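Local coordinates for C-domain type II peptide synthetase (Streptomyces globisporus, PDB 4ZNM), which is a condensation-domain protein of the type II (stand-alone) peptide synthetase kind, built on the CoA-dependent acyltransferase fold, at residues A264-V278 and L320-R334. Numbering follows the deposited sequence. Where two conformers were deposited one is given.
Sequences AKCSPFMTMFAAYQV and LSGCASFREVVLRTR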
ATOM      1  N   ALA A 264      -3.040  -0.731  26.608  1.00 35.68           N
ATOM      2  CA  ALA A 264      -2.005   0.312  26.575  1.00 40.25           C
ATOM      3  C   ALA A 264      -2.494   1.638  25.979  1.00 37.55           C
ATOM      4  O   ALA A 264      -1.777   2.647  26.023  1.00 36.28           O
ATOM      5  CB  ALA A 264      -0.828  -0.165  25.789  1.00 33.18           C
ATOM      6  N   LYS A 265      -3.690   1.628  25.396  1.00 40.25           N
ATOM      7  CA  LYS A 265      -4.214   2.810  24.743  1.00 34.09           C
ATOM      8  C   LYS A 265      -3.326   3.201  23.563  1.00 34.34           C
ATOM      9  O   LYS A 265      -3.105   4.383  23.307  1.00 31.89           O
ATOM     10  CB  LYS A 265      -4.336   3.968  25.738  1.00 42.08           C
ATOM     11  CG  LYS A 265      -5.236   3.625  26.919  1.00 49.41           C
ATOM     12  CD  LYS A 265      -5.911   4.852  27.560  1.00 59.72           C
ATOM     13  CE  LYS A 265      -7.224   4.457  28.259  1.00 64.85           C
ATOM     14  NZ  LYS A 265      -7.049   3.311  29.205  1.00 64.92           N
ATOM     15  N   CYS A 266      -2.803   2.188  22.866  0.55 32.66           N
ATOM     16  CA  CYS A 266      -2.063   2.375  21.615  0.55 30.76           C
ATOM     17  C   CYS A 266      -2.761   1.569  20.511  0.55 33.29           C
ATOM     18  O   CYS A 266      -3.373   0.543  20.792  0.55 36.54           O
ATOM     19  CB  CYS A 266      -0.604   1.925  21.769  0.55 35.58           C
ATOM     20  SG  CYS A 266       0.323   2.722  23.131  0.55 34.71           S
ATOM     21  N   SER A 267      -2.692   2.014  19.261  1.00 32.55           N
ATOM     22  CA  SER A 267      -3.292   1.237  18.174  1.00 32.12           C
ATOM     23  C   SER A 267      -2.500  -0.066  17.940  1.00 33.42           C
ATOM     24  O   SER A 267      -1.297  -0.140  18.271  1.00 29.91           O
ATOM     25  CB  SER A 267      -3.334   2.054  16.896  1.00 31.01           C
ATOM     26  OG  SER A 267      -2.013   2.220  16.425  1.00 31.40           O
ATOM     27  N   PRO A 268      -3.145  -1.087  17.351  1.00 34.36           N
ATOM     28  CA  PRO A 268      -2.397  -2.306  17.010  1.00 32.80           C
ATOM     29  C   PRO A 268      -1.245  -2.021  16.052  1.00 31.74           C
ATOM     30  O   PRO A 268      -0.247  -2.732  16.048  1.00 27.24           O
ATOM     31  CB  PRO A 268      -3.446  -3.208  16.356  1.00 31.70           C
ATOM     32  CG  PRO A 268      -4.772  -2.728  16.931  1.00 38.43           C
ATOM     33  CD  PRO A 268      -4.604  -1.243  17.132  1.00 44.35           C
ATOM     34  N   PHE A 269      -1.368  -0.992  15.235  1.00 35.35           N
ATOM     35  CA  PHE A 269      -0.267  -0.678  14.344  1.00 32.14           C
ATOM     36  C   PHE A 269       0.951  -0.171  15.089  1.00 30.26           C
ATOM     37  O   PHE A 269       2.079  -0.505  14.724  1.00 30.41           O
ATOM     38  CB  PHE A 269      -0.634   0.363  13.306  1.00 40.44           C
ATOM     39  CG  PHE A 269       0.487   0.647  12.377  1.00 41.44           C
ATOM     40  CD1 PHE A 269       0.921  -0.340  11.515  1.00 55.66           C
ATOM     41  CD2 PHE A 269       1.154   1.855  12.402  1.00 49.91           C
ATOM     42  CE1 PHE A 269       1.962  -0.109  10.652  1.00 58.69           C
ATOM     43  CE2 PHE A 269       2.212   2.088  11.543  1.00 52.23           C
ATOM     44  CZ  PHE A 269       2.613   1.107  10.672  1.00 52.36           C
HETATM   45  N   MSE A 270       0.735   0.670  16.103  1.00 27.19           N
HETATM   46  CA  MSE A 270       1.841   1.201  16.892  1.00 24.55           C
HETATM   47  C   MSE A 270       2.585   0.071  17.560  1.00 25.35           C
HETATM   48  O   MSE A 270       3.799   0.105  17.629  1.00 25.18           O
HETATM   49  CB  MSE A 270       1.370   2.166  17.953  1.00 25.35           C
HETATM   50  CG  MSE A 270       0.939   3.500  17.453  1.00 52.89           C
HETATM   51 SE   MSE A 270       0.058   4.517  18.873  0.68 36.94          SE
HETATM   52  CE  MSE A 270      -0.438   5.974  17.666  1.00 39.41           C
ATOM     53  N   THR A 271       1.851  -0.902  18.104  1.00 26.67           N
ATOM     54  CA  THR A 271       2.465  -2.108  18.683  1.00 25.88           C
ATOM     55  C   THR A 271       3.322  -2.878  17.669  1.00 25.66           C
ATOM     56  O   THR A 271       4.462  -3.260  17.958  1.00 24.86           O
ATOM     57  CB  THR A 271       1.394  -3.055  19.250  1.00 29.14           C
ATOM     58  OG1 THR A 271       0.572  -2.341  20.188  1.00 28.55           O
ATOM     59  CG2 THR A 271       2.044  -4.246  19.960  1.00 28.30           C
HETATM   60  N   MSE A 272       2.781  -3.134  16.482  1.00 25.39           N
HETATM   61  CA  MSE A 272       3.527  -3.883  15.480  1.00 26.78           C
HETATM   62  C   MSE A 272       4.744  -3.071  14.956  1.00 22.98           C
HETATM   63  O   MSE A 272       5.829  -3.629  14.723  1.00 22.68           O
HETATM   64  CB  MSE A 272       2.581  -4.309  14.345  1.00 23.69           C
HETATM   65  CG  MSE A 272       1.533  -5.437  14.834  1.00 24.71           C
HETATM   66 SE   MSE A 272       0.478  -5.901  13.354  0.65 43.11          SE
HETATM   67  CE  MSE A 272       1.762  -7.052  12.447  1.00 43.36           C
ATOM     68  N   PHE A 273       4.588  -1.758  14.863  1.00 22.73           N
ATOM     69  CA  PHE A 273       5.703  -0.891  14.493  1.00 22.10           C
ATOM     70  C   PHE A 273       6.769  -0.915  15.578  1.00 23.42           C
ATOM     71  O   PHE A 273       7.948  -1.094  15.280  1.00 22.06           O
ATOM     72  CB  PHE A 273       5.234   0.562  14.237  1.00 21.95           C
ATOM     73  CG  PHE A 273       6.327   1.459  13.692  1.00 24.65           C
ATOM     74  CD1 PHE A 273       6.664   1.424  12.355  1.00 38.90           C
ATOM     75  CD2 PHE A 273       7.003   2.327  14.502  1.00 30.07           C
ATOM     76  CE1 PHE A 273       7.663   2.238  11.847  1.00 42.53           C
ATOM     77  CE2 PHE A 273       8.006   3.143  14.000  1.00 34.95           C
ATOM     78  CZ  PHE A 273       8.332   3.094  12.678  1.00 38.23           C
ATOM     79  N   ALA A 274       6.364  -0.749  16.839  1.00 25.44           N
ATOM     80  CA  ALA A 274       7.303  -0.899  17.970  1.00 23.60           C
ATOM     81  C   ALA A 274       8.098  -2.185  17.896  1.00 23.75           C
ATOM     82  O   ALA A 274       9.312  -2.182  18.129  1.00 24.82           O
ATOM     83  CB  ALA A 274       6.560  -0.850  19.303  1.00 29.22           C
ATOM     84  N   ALA A 275       7.414  -3.304  17.633  1.00 25.98           N
ATOM     85  CA  ALA A 275       8.100  -4.590  17.535  1.00 23.99           C
ATOM     86  C   ALA A 275       9.126  -4.559  16.392  1.00 23.19           C
ATOM     87  O   ALA A 275      10.181  -5.199  16.473  1.00 23.31           O
ATOM     88  CB  ALA A 275       7.120  -5.719  17.320  1.00 25.64           C
ATOM     89  N   TYR A 276       8.811  -3.848  15.320  1.00 24.51           N
ATOM     90  CA  TYR A 276       9.763  -3.730  14.190  1.00 23.59           C
ATOM     91  C   TYR A 276      11.020  -2.981  14.637  1.00 23.70           C
ATOM     92  O   TYR A 276      12.153  -3.334  14.279  1.00 30.67           O
ATOM     93  CB  TYR A 276       9.117  -3.021  13.002  1.00 21.19           C
ATOM     94  CG  TYR A 276       9.957  -3.060  11.757  1.00 23.99           C
ATOM     95  CD1 TYR A 276      10.424  -4.263  11.271  1.00 23.42           C
ATOM     96  CD2 TYR A 276      10.285  -1.898  11.072  1.00 22.82           C
ATOM     97  CE1 TYR A 276      11.189  -4.324  10.146  1.00 23.29           C
ATOM     98  CE2 TYR A 276      11.046  -1.953   9.914  1.00 26.68           C
ATOM     99  CZ  TYR A 276      11.476  -3.180   9.456  1.00 19.93           C
ATOM    100  OH  TYR A 276      12.237  -3.301   8.324  1.00 26.51           O
ATOM    101  N   GLN A 277      10.817  -1.953  15.441  1.00 25.73           N
ATOM    102  CA  GLN A 277      11.943  -1.187  15.951  1.00 22.72           C
ATOM    103  C   GLN A 277      12.814  -2.049  16.832  1.00 27.34           C
ATOM    104  O   GLN A 277      14.063  -1.993  16.752  1.00 23.81           O
ATOM    105  CB  GLN A 277      11.457   0.035  16.712  1.00 25.31           C
ATOM    106  CG  GLN A 277      10.754   1.002  15.813  1.00 27.85           C
ATOM    107  CD  GLN A 277      10.439   2.303  16.483  1.00 42.51           C
ATOM    108  OE1 GLN A 277      11.225   3.248  16.436  1.00 60.64           O
ATOM    109  NE2 GLN A 277       9.279   2.373  17.096  1.00 34.88           N
ATOM    110  N   VAL A 278      12.172  -2.854  17.670  1.00 23.32           N
ATOM    111  CA  VAL A 278      12.905  -3.782  18.521  1.00 25.17           C
ATOM    112  C   VAL A 278      13.714  -4.732  17.640  1.00 26.27           C
ATOM    113  O   VAL A 278      14.883  -5.002  17.910  1.00 26.30           O
ATOM    114  CB  VAL A 278      11.970  -4.546  19.482  1.00 24.79           C
ATOM    115  CG1 VAL A 278      12.713  -5.610  20.257  1.00 25.71           C
ATOM    116  CG2 VAL A 278      11.373  -3.597  20.491  1.00 25.18           C
ATOM    117  N   LEU A 320      15.324   4.730  21.415  1.00 29.10           N
ATOM    118  CA  LEU A 320      15.049   3.555  22.227  1.00 30.57           C
ATOM    119  C   LEU A 320      16.039   3.439  23.380  1.00 38.03           C
ATOM    120  O   LEU A 320      15.983   2.480  24.157  1.00 33.22           O
ATOM    121  CB  LEU A 320      15.131   2.284  21.388  1.00 36.38           C
ATOM    122  CG  LEU A 320      13.850   1.813  20.684  1.00 47.87           C
ATOM    123  CD1 LEU A 320      13.345   2.828  19.669  1.00 54.87           C
ATOM    124  CD2 LEU A 320      14.142   0.491  20.026  1.00 46.87           C
ATOM    125  N   SER A 321      16.974   4.376  23.473  1.00 38.40           N
ATOM    126  CA  SER A 321      17.991   4.271  24.506  1.00 41.49           C
ATOM    127  C   SER A 321      17.374   4.495  25.882  1.00 38.90           C
ATOM    128  O   SER A 321      16.631   5.462  26.107  1.00 34.06           O
ATOM    129  CB  SER A 321      19.125   5.259  24.278  1.00 42.30           C
ATOM    130  OG  SER A 321      18.701   6.597  24.476  1.00 48.80           O
ATOM    131  N   GLY A 322      17.707   3.595  26.803  1.00 38.92           N
ATOM    132  CA  GLY A 322      17.233   3.692  28.167  1.00 42.35           C
ATOM    133  C   GLY A 322      15.862   3.060  28.390  1.00 31.01           C
ATOM    134  O   GLY A 322      15.362   3.082  29.515  1.00 40.07           O
ATOM    135  N   CYS A 323      15.251   2.536  27.323  1.00 36.43           N
ATOM    136  CA  CYS A 323      14.032   1.727  27.423  1.00 35.50           C
ATOM    137  C   CYS A 323      14.177   0.519  28.342  1.00 38.00           C
ATOM    138  O   CYS A 323      15.109  -0.261  28.205  1.00 41.91           O
ATOM    139  CB  CYS A 323      13.616   1.217  26.053  1.00 41.40           C
ATOM    140  SG  CYS A 323      12.587   2.369  25.183  1.00 39.97           S
ATOM    141  N   ALA A 324      13.215   0.332  29.232  1.00 41.75           N
ATOM    142  CA  ALA A 324      13.284  -0.755  30.200  1.00 42.01           C
ATOM    143  C   ALA A 324      12.367  -1.904  29.799  1.00 38.54           C
ATOM    144  O   ALA A 324      12.446  -2.988  30.345  1.00 38.38           O
ATOM    145  CB  ALA A 324      12.923  -0.241  31.596  1.00 44.78           C
ATOM    146  N   SER A 325      11.498  -1.681  28.830  1.00 32.87           N
ATOM    147  CA  SER A 325      10.526  -2.710  28.491  1.00 32.83           C
ATOM    148  C   SER A 325       9.983  -2.482  27.109  1.00 29.69           C
ATOM    149  O   SER A 325      10.082  -1.393  26.564  1.00 30.86           O
ATOM    150  CB  SER A 325       9.371  -2.690  29.484  1.00 34.51           C
ATOM    151  OG  SER A 325       8.684  -1.453  29.352  1.00 35.67           O
ATOM    152  N   PHE A 326       9.367  -3.506  26.548  1.00 31.33           N
ATOM    153  CA  PHE A 326       8.651  -3.319  25.311  1.00 28.25           C
ATOM    154  C   PHE A 326       7.584  -2.238  25.493  1.00 31.50           C
ATOM    155  O   PHE A 326       7.373  -1.403  24.620  1.00 30.80           O
ATOM    156  CB  PHE A 326       8.023  -4.625  24.867  1.00 28.37           C
ATOM    157  CG  PHE A 326       7.205  -4.488  23.628  1.00 27.45           C
ATOM    158  CD1 PHE A 326       7.826  -4.265  22.417  1.00 29.64           C
ATOM    159  CD2 PHE A 326       5.837  -4.560  23.665  1.00 31.25           C
ATOM    160  CE1 PHE A 326       7.106  -4.123  21.274  1.00 31.07           C
ATOM    161  CE2 PHE A 326       5.108  -4.422  22.500  1.00 34.94           C
ATOM    162  CZ  PHE A 326       5.760  -4.196  21.309  1.00 32.15           C
ATOM    163  N   ARG A 327       6.899  -2.249  26.636  1.00 29.43           N
ATOM    164  CA  ARG A 327       5.833  -1.275  26.838  1.00 31.19           C
ATOM    165  C   ARG A 327       6.339   0.145  26.650  1.00 31.45           C
ATOM    166  O   ARG A 327       5.650   0.992  26.065  1.00 30.44           O
ATOM    167  CB  ARG A 327       5.198  -1.422  28.225  1.00 34.73           C
ATOM    168  CG  ARG A 327       4.017  -0.471  28.448  1.00 34.04           C
ATOM    169  CD  ARG A 327       3.403  -0.632  29.806  1.00 37.26           C
ATOM    170  NE  ARG A 327       2.982  -2.010  30.055  1.00 38.20           N
ATOM    171  CZ  ARG A 327       1.879  -2.555  29.547  1.00 38.64           C
ATOM    172  NH1 ARG A 327       1.080  -1.848  28.752  1.00 41.03           N
ATOM    173  NH2 ARG A 327       1.587  -3.813  29.836  1.00 34.64           N
ATOM    174  N   GLU A 328       7.548   0.417  27.120  1.00 29.49           N
ATOM    175  CA  GLU A 328       8.116   1.754  26.955  1.00 32.81           C
ATOM    176  C   GLU A 328       8.440   2.041  25.481  1.00 30.57           C
ATOM    177  O   GLU A 328       8.298   3.172  25.025  1.00 28.63           O
ATOM    178  CB  GLU A 328       9.371   1.923  27.827  1.00 39.05           C
ATOM    179  CG  GLU A 328       9.042   2.102  29.279  1.00 44.33           C
ATOM    180  CD  GLU A 328      10.269   2.221  30.199  1.00 44.10           C
ATOM    181  OE1 GLU A 328      11.393   2.506  29.718  1.00 35.93           O
ATOM    182  OE2 GLU A 328      10.087   2.020  31.424  1.00 44.50           O
ATOM    183  N   VAL A 329       8.856   1.033  24.720  1.00 27.72           N
ATOM    184  CA  VAL A 329       9.070   1.249  23.277  1.00 28.51           C
ATOM    185  C   VAL A 329       7.752   1.694  22.619  1.00 29.95           C
ATOM    186  O   VAL A 329       7.723   2.640  21.814  1.00 27.76           O
ATOM    187  CB  VAL A 329       9.621  -0.003  22.570  1.00 30.33           C
ATOM    188  CG1 VAL A 329       9.809   0.273  21.083  1.00 32.01           C
ATOM    189  CG2 VAL A 329      10.984  -0.401  23.140  1.00 28.64           C
ATOM    190  N   VAL A 330       6.658   1.015  22.968  1.00 25.80           N
ATOM    191  CA  VAL A 330       5.361   1.310  22.365  1.00 28.03           C
ATOM    192  C   VAL A 330       4.934   2.730  22.744  1.00 29.36           C
ATOM    193  O   VAL A 330       4.426   3.484  21.909  1.00 27.30           O
ATOM    194  CB  VAL A 330       4.290   0.270  22.787  1.00 31.35           C
ATOM    195  CG1 VAL A 330       2.941   0.573  22.130  1.00 44.58           C
ATOM    196  CG2 VAL A 330       4.726  -1.121  22.401  1.00 27.74           C
ATOM    197  N   LEU A 331       5.150   3.113  23.996  1.00 30.89           N
ATOM    198  CA  LEU A 331       4.727   4.435  24.437  1.00 34.91           C
ATOM    199  C   LEU A 331       5.524   5.536  23.727  1.00 30.65           C
ATOM    200  O   LEU A 331       4.950   6.545  23.326  1.00 32.25           O
ATOM    201  CB  LEU A 331       4.870   4.565  25.945  1.00 42.60           C
ATOM    202  CG  LEU A 331       3.887   3.721  26.757  1.00 52.04           C
ATOM    203  CD1 LEU A 331       4.269   3.805  28.213  1.00 61.10           C
ATOM    204  CD2 LEU A 331       2.430   4.136  26.571  1.00 48.27           C
ATOM    205  N   ARG A 332       6.828   5.331  23.543  1.00 27.10           N
ATOM    206  CA  ARG A 332       7.651   6.277  22.776  1.00 30.77           C
ATOM    207  C   ARG A 332       7.201   6.329  21.328  1.00 24.94           C
ATOM    208  O   ARG A 332       7.148   7.394  20.728  1.00 24.77           O
ATOM    209  CB  ARG A 332       9.109   5.905  22.876  1.00 30.32           C
ATOM    210  CG  ARG A 332       9.631   6.180  24.299  1.00 30.67           C
ATOM    211  CD  ARG A 332      11.085   5.845  24.415  1.00 33.20           C
ATOM    212  NE  ARG A 332      11.508   5.822  25.806  1.00 31.25           N
ATOM    213  CZ  ARG A 332      12.765   5.668  26.205  1.00 37.15           C
ATOM    214  NH1 ARG A 332      13.734   5.517  25.310  1.00 30.36           N
ATOM    215  NH2 ARG A 332      13.050   5.638  27.505  1.00 37.49           N
ATOM    216  N   THR A 333       6.820   5.176  20.798  1.00 33.35           N
ATOM    217  CA  THR A 333       6.335   5.113  19.432  1.00 25.47           C
ATOM    218  C   THR A 333       5.082   5.955  19.319  1.00 27.08           C
ATOM    219  O   THR A 333       4.916   6.680  18.337  1.00 27.33           O
ATOM    220  CB  THR A 333       6.052   3.670  19.000  1.00 25.58           C
ATOM    221  OG1 THR A 333       7.288   2.960  18.947  1.00 24.59           O
ATOM    222  CG2 THR A 333       5.357   3.603  17.630  1.00 26.93           C
ATOM    223  N   ARG A 334       4.209   5.867  20.328  1.00 29.01           N
ATOM    224  CA  ARG A 334       2.944   6.603  20.308  1.00 30.94           C
ATOM    225  C   ARG A 334       3.232   8.097  20.279  1.00 26.48           C
ATOM    226  O   ARG A 334       2.614   8.854  19.535  1.00 25.89           O
ATOM    227  CB  ARG A 334       2.077   6.256  21.524  1.00 29.61           C
ATOM    228  CG  ARG A 334       0.758   7.014  21.591  1.00 30.21           C
ATOM    229  CD  ARG A 334      -0.102   6.496  22.722  1.00 35.24           C
ATOM    230  NE  ARG A 334       0.398   6.960  24.001  1.00 29.23           N
ATOM    231  CZ  ARG A 334      -0.057   6.565  25.190  1.00 40.46           C
ATOM    232  NH1 ARG A 334       0.468   7.058  26.302  1.00 40.76           N
ATOM    233  NH2 ARG A 334      -1.010   5.662  25.274  1.00 31.29           N
TER
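R334 packs its CB and CG against SE of selenomethionine M270, each at 3.8 Å. It then reaches past M270 to the loop at K265. CG is anti to the backbone N, and a bend at chi3 (75°) brings the guanidinium to the loop. NH2 donates to K265 O at 3.1 Å. The bond bends to 151° at the hydrogen. The oxygen lies in the guanidinium plane, but NH2 stands above the carbonyl plane. K265, just past helix 251-264, closes it with a Schellman motif.

T333 and F326 are the other large contributors. T333 is a knob among M270, F273, A274 and Q277. T333 CG2 lies 3.8 Å from F273 CD2. Its OG1 donates to V329 O and lies 2.8 Å from Q277 NE2.

F326 fits between T271, A274, A275 and V278. T271 O and A275 N meet the ring edge. V330 CG2, from the same helix, lies over one face near the rim and also touches A274 CB (3.6 Å). A274 in turn sits among F326, V329, V330 and T333. Helix 435-454 also packs on F326, T271 and A275.

The axes of helices 268-278 and 326-334 come within 8.8 Å and cross at 116°. This is knobs-into-holes packing of two steeply crossed helices within the condensation-domain fold.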